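Local coordinates for protein beta chain (Acipenser persicus, PDB 6IYH) that probably carries oxygen as the haem-bearing beta subunit of a four-chain haemoglobin of the Persian sturgeon, at residues B[11-16]-B[127-132]; B[44-47]-B[51-54]. One frame throughout, in Å; residues are numbered along the deposited sequence.

Interaction 1 of 2, residues B[11-16]-B[127-132]; sequences TTLWAK and AAWQKM
The indole of W129 reaches across from one helix to meet two consecutive residues of the other, L13 and W14. L13 CB stands 3.6 Å from W129 NE1, the closest approach between them, and the leucine then runs obliquely along the indole. Its two methyls divide the ring system: CD1 comes near the nitrogen, at 3.8 Å from W129 NE1, while CD2 lies by the benzene part, 3.8 Å from W129 CZ2. A branched chain suits this place because its two methyls can touch both the pyrrole and the benzene part of the indole. W14 touches more sparingly, through a single pair of ring carbons, W14 CE3 and W129 CH2, 3.7 Å apart; the two side chains cross at about a right angle. No hydrogen bond joins the segments, so shape and apolar surface carry the contact.

Torsions set up the meeting. The CG of W129 is anti to its carbonyl carbon (chi1 -82°), which sends the long indole outward from its own helix and spans the 9.3 Å between the CA atoms of L13 and W129. The indole nitrogen also makes a weak hydrogen bond to the backbone O of A9, a modest polar tie for a buried N-H. A serine in place of W129 would remove the indole and would probably leave a gap between helix 123-142 and the L13 and W14 pair, with the A9 carbonyl also losing its weak donor.

Beyond this shell, L113 of helix 100-117 touches both L13 and W129, while I74 of helix 57-75 touches both tryptophans; Y121 borders L13 and W129 from a loop. The contact thus joins helix 4-14 to helix 123-142, the first and last helices of the globin fold, in a buried seam flanked by helices 57-75 and 100-117.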
loop_
_atom_site.group_PDB
_atom_site.type_symbol
_atom_site.label_atom_id
_atom_site.label_comp_id
_atom_site.label_asym_id
_atom_site.label_seq_id
_atom_site.Cartn_x
_atom_site.Cartn_y
_atom_site.Cartn_z
ATOM N N THR B 11 19.829 -12.316 -16.592
ATOM C CA THR B 11 19.999 -13.605 -17.281
ATOM C C THR B 11 21.168 -14.422 -16.657
ATOM O O THR B 11 21.033 -15.667 -16.542
ATOM C CB THR B 11 20.123 -13.427 -18.785
ATOM O OG1 THR B 11 21.255 -12.611 -19.000
ATOM C CG2 THR B 11 18.886 -12.790 -19.354
ATOM N N THR B 12 22.222 -13.787 -16.123
ATOM C CA THR B 12 23.297 -14.565 -15.470
ATOM C C THR B 12 22.847 -15.174 -14.163
ATOM O O THR B 12 23.183 -16.311 -13.865
ATOM C CB THR B 12 24.652 -13.855 -15.231
ATOM O OG1 THR B 12 24.528 -12.874 -14.220
ATOM C CG2 THR B 12 25.105 -13.132 -16.473
ATOM N N LEU B 13 22.113 -14.413 -13.365
ATOM C CA LEU B 13 21.635 -14.981 -12.116
ATOM C C LEU B 13 20.613 -16.059 -12.409
ATOM O O LEU B 13 20.627 -17.096 -11.745
ATOM C CB LEU B 13 21.025 -13.857 -11.229
ATOM C CG LEU B 13 20.732 -14.334 -9.807
ATOM C CD1 LEU B 13 20.748 -13.212 -8.757
ATOM C CD2 LEU B 13 19.291 -14.822 -9.728
ATOM N N TRP B 14 19.745 -15.860 -13.397
ATOM C CA TRP B 14 18.683 -16.804 -13.738
ATOM C C TRP B 14 19.265 -18.129 -14.145
ATOM O O TRP B 14 18.734 -19.194 -13.807
ATOM C CB TRP B 14 17.773 -16.317 -14.825
ATOM C CG TRP B 14 16.628 -17.172 -15.051
ATOM C CD1 TRP B 14 16.333 -17.926 -16.122
ATOM C CD2 TRP B 14 15.549 -17.406 -14.093
ATOM N NE1 TRP B 14 15.190 -18.628 -15.902
ATOM C CE2 TRP B 14 14.664 -18.303 -14.690
ATOM C CE3 TRP B 14 15.296 -16.956 -12.786
ATOM C CZ2 TRP B 14 13.497 -18.779 -14.034
ATOM C CZ3 TRP B 14 14.093 -17.371 -12.167
ATOM C CH2 TRP B 14 13.249 -18.263 -12.784
ATOM N N ALA B 15 20.408 -18.070 -14.830
ATOM C CA ALA B 15 21.032 -19.323 -15.280
ATOM C C ALA B 15 21.474 -20.219 -14.130
ATOM O O ALA B 15 21.733 -21.425 -14.352
ATOM C CB ALA B 15 22.213 -19.001 -16.181
ATOM N N LYS B 16 21.553 -19.701 -12.897
ATOM C CA LYS B 16 21.941 -20.472 -11.750
ATOM C C LYS B 16 20.748 -20.692 -10.785
ATOM O O LYS B 16 20.976 -21.204 -9.718
ATOM C CB LYS B 16 23.017 -19.775 -10.956
ATOM C CG LYS B 16 24.288 -19.537 -11.738
ATOM C CD LYS B 16 25.364 -18.929 -10.851
ATOM C CE LYS B 16 26.683 -19.334 -11.499
ATOM N NZ LYS B 16 27.824 -18.537 -10.991
ATOM N N ALA B 127 19.111 -4.438 -7.644
ATOM C CA ALA B 127 18.348 -3.356 -8.238
ATOM C C ALA B 127 17.749 -3.797 -9.515
ATOM O O ALA B 127 16.586 -3.528 -9.789
ATOM C CB ALA B 127 19.189 -2.083 -8.407
ATOM N N ALA B 128 18.503 -4.550 -10.330
ATOM C CA ALA B 128 17.958 -5.080 -11.572
ATOM C C ALA B 128 16.818 -6.101 -11.370
ATOM O O ALA B 128 15.809 -6.054 -12.057
ATOM C CB ALA B 128 19.061 -5.763 -12.401
ATOM N N TRP B 129 16.984 -6.981 -10.399
ATOM C CA TRP B 129 15.937 -7.931 -10.011
ATOM C C TRP B 129 14.681 -7.226 -9.420
ATOM O O TRP B 129 13.575 -7.641 -9.732
ATOM C CB TRP B 129 16.453 -9.017 -9.075
ATOM C CG TRP B 129 17.102 -10.059 -9.889
ATOM C CD1 TRP B 129 18.400 -10.122 -10.257
ATOM C CD2 TRP B 129 16.440 -11.109 -10.542
ATOM N NE1 TRP B 129 18.604 -11.208 -11.129
ATOM C CE2 TRP B 129 17.402 -11.796 -11.335
ATOM C CE3 TRP B 129 15.097 -11.511 -10.606
ATOM C CZ2 TRP B 129 17.081 -12.912 -12.085
ATOM C CZ3 TRP B 129 14.759 -12.643 -11.398
ATOM C CH2 TRP B 129 15.760 -13.328 -12.110
ATOM N N GLN B 130 14.867 -6.181 -8.660
ATOM C CA GLN B 130 13.697 -5.416 -8.189
ATOM C C GLN B 130 12.929 -4.790 -9.352
ATOM O O GLN B 130 11.718 -4.813 -9.405
ATOM C CB GLN B 130 14.146 -4.400 -7.208
ATOM C CG GLN B 130 13.014 -3.547 -6.645
ATOM C CD GLN B 130 12.045 -4.397 -5.843
ATOM O OE1 GLN B 130 12.430 -5.388 -5.217
ATOM N NE2 GLN B 130 10.755 -4.025 -5.922
ATOM N N LYS B 131 13.654 -4.319 -10.381
ATOM C CA LYS B 131 13.022 -3.787 -11.538
ATOM C C LYS B 131 12.271 -4.876 -12.253
ATOM O O LYS B 131 11.124 -4.692 -12.684
ATOM C CB LYS B 131 14.092 -3.095 -12.440
ATOM C CG LYS B 131 13.520 -2.562 -13.736
ATOM C CD LYS B 131 14.609 -1.891 -14.537
ATOM C CE LYS B 131 14.091 -1.578 -15.912
ATOM N NZ LYS B 131 15.104 -0.693 -16.580
ATOM N N MET B 132 12.868 -6.058 -12.400
ATOM C CA MET B 132 12.189 -7.164 -13.013
ATOM C C MET B 132 10.948 -7.557 -12.227
ATOM O O MET B 132 9.871 -7.825 -12.787
ATOM C CB MET B 132 13.092 -8.421 -13.145
ATOM C CG MET B 132 12.510 -9.610 -13.888
ATOM S SD MET B 132 12.359 -9.248 -15.699
ATOM C CE MET B 132 10.844 -10.013 -16.062
#

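Interaction 2 of 2, residues B[44-47]-B[51-54]; sequences FGNI and AAIA
The side-chain amide of N46 and the methyl of A52 meet with the methyl standing above the amide plane, over its nitrogen end, where N46 ND2 is 3.8 Å from A52 CB. The amide oxygen is occupied otherwise: N46 OD1 is hydrogen-bonded to S48 OG, a bond that should help to fix the rotation of the group. N46 CG is anti to its backbone N (chi1 180°), which extends the chain alongside the helix and brings its end nearer than its CB direction alone would. Alanine suits the helix surface here, being small enough for the loop backbone to come close as well, with N46 O at 3.9 Å from A52 CB.

A second flat group, the backbone carbonyl of I47, is covered on one face by the end of I53. The carbonyl oxygen I47 O is 3.2 Å from I53 CD1 and 3.3 Å from I53 CG1, close packing of an aliphatic chain against a polar atom rather than a hydrogen bond. The isoleucines also touch side chain to side chain, I47 CB lying 3.9 Å from I53 CG1.

This is the CD region of the globin fold, where the loop after helix 19-33 turns into the short D helix, residues 50-55, which packs back on the loop that leads to it. D49 OD1 accepts a hydrogen bond from A52 N at the start of that helix.

The CG1 of I47 sits between its backbone N and carbonyl carbon (chi1 53°), which turns the tip from I53 toward Q38, F41 and V59. I53, in turn, is buried against V28, L31 and V32 of helix 19-33, where a branched aliphatic chain can touch both the helix and the I47 backbone.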
loop_
_atom_site.group_PDB
_atom_site.type_symbol
_atom_site.label_atom_id
_atom_site.label_comp_id
_atom_site.label_asym_id
_atom_site.label_seq_id
_atom_site.Cartn_x
_atom_site.Cartn_y
_atom_site.Cartn_z
ATOM N N PHE B 44 -4.447 -27.059 -1.547
ATOM C CA PHE B 44 -3.197 -27.617 -1.091
ATOM C C PHE B 44 -3.321 -28.416 0.179
ATOM O O PHE B 44 -2.370 -29.051 0.594
ATOM C CB PHE B 44 -2.143 -26.513 -0.888
ATOM C CG PHE B 44 -1.674 -25.844 -2.140
ATOM C CD1 PHE B 44 -2.095 -26.221 -3.405
ATOM C CD2 PHE B 44 -0.801 -24.799 -2.026
ATOM C CE1 PHE B 44 -1.660 -25.552 -4.536
ATOM C CE2 PHE B 44 -0.381 -24.116 -3.174
ATOM C CZ PHE B 44 -0.800 -24.518 -4.422
ATOM N N GLY B 45 -4.484 -28.373 0.836
ATOM C CA GLY B 45 -4.675 -29.026 2.088
ATOM C C GLY B 45 -4.253 -28.156 3.233
ATOM O O GLY B 45 -4.478 -26.921 3.240
ATOM N N ASN B 46 -3.636 -28.781 4.220
ATOM C CA ASN B 46 -3.257 -28.109 5.401
ATOM C C ASN B 46 -1.997 -27.261 5.166
ATOM O O ASN B 46 -0.902 -27.760 4.933
ATOM C CB ASN B 46 -3.057 -29.063 6.575
ATOM C CG ASN B 46 -2.642 -28.327 7.854
ATOM O OD1 ASN B 46 -2.953 -27.111 8.059
ATOM N ND2 ASN B 46 -1.894 -29.039 8.717
ATOM N N ILE B 47 -2.226 -25.947 5.166
ATOM C CA ILE B 47 -1.155 -24.969 5.012
ATOM C C ILE B 47 -1.279 -23.935 6.109
ATOM O O ILE B 47 -0.983 -22.743 5.868
ATOM C CB ILE B 47 -1.139 -24.341 3.620
ATOM C CG1 ILE B 47 -2.504 -23.783 3.271
ATOM C CG2 ILE B 47 -0.752 -25.398 2.566
ATOM C CD1 ILE B 47 -2.611 -23.025 1.961
ATOM N N ALA B 51 5.505 -25.511 9.708
ATOM C CA ALA B 51 6.094 -26.790 9.451
ATOM C C ALA B 51 5.282 -27.519 8.350
ATOM O O ALA B 51 5.898 -28.126 7.387
ATOM C CB ALA B 51 6.103 -27.624 10.753
ATOM N N ALA B 52 3.968 -27.410 8.471
ATOM C CA ALA B 52 3.051 -28.027 7.464
ATOM C C ALA B 52 3.239 -27.422 6.062
ATOM O O ALA B 52 3.290 -28.111 5.056
ATOM C CB ALA B 52 1.632 -27.868 7.903
ATOM N N ILE B 53 3.389 -26.099 6.022
ATOM C CA ILE B 53 3.635 -25.386 4.770
ATOM C C ILE B 53 4.938 -25.832 4.157
ATOM O O ILE B 53 5.012 -26.225 2.949
ATOM C CB ILE B 53 3.628 -23.870 5.005
ATOM C CG1 ILE B 53 2.200 -23.352 5.352
ATOM C CG2 ILE B 53 4.184 -23.159 3.800
ATOM C CD1 ILE B 53 2.149 -21.984 6.001
ATOM N N ALA B 54 6.015 -25.805 4.955
ATOM C CA ALA B 54 7.345 -26.102 4.427
ATOM C C ALA B 54 7.497 -27.490 3.932
ATOM O O ALA B 54 8.227 -27.740 3.023
ATOM C CB ALA B 54 8.395 -25.822 5.517
#

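Interaction 1 joins residues far apart in sequence, and interaction 2 is a local fold-back within the largely helical 110-residue span that interaction 1 brings together. They lie on opposite sides of the chain's centre, with their own centres 29 Å apart and nearest atoms about 18 Å apart, so neither touches the other. Helix 57-75 connects them indirectly: V59 near its start packs on I47, while L67 and I74 further along pack on W14. The side chains of W14, about 10 Å from the haem, and I47, about 9 Å from it, are both too distant to touch the cofactor. Interaction 1 pairs two helices, whereas interaction 2 pairs a loop with the helix that follows it.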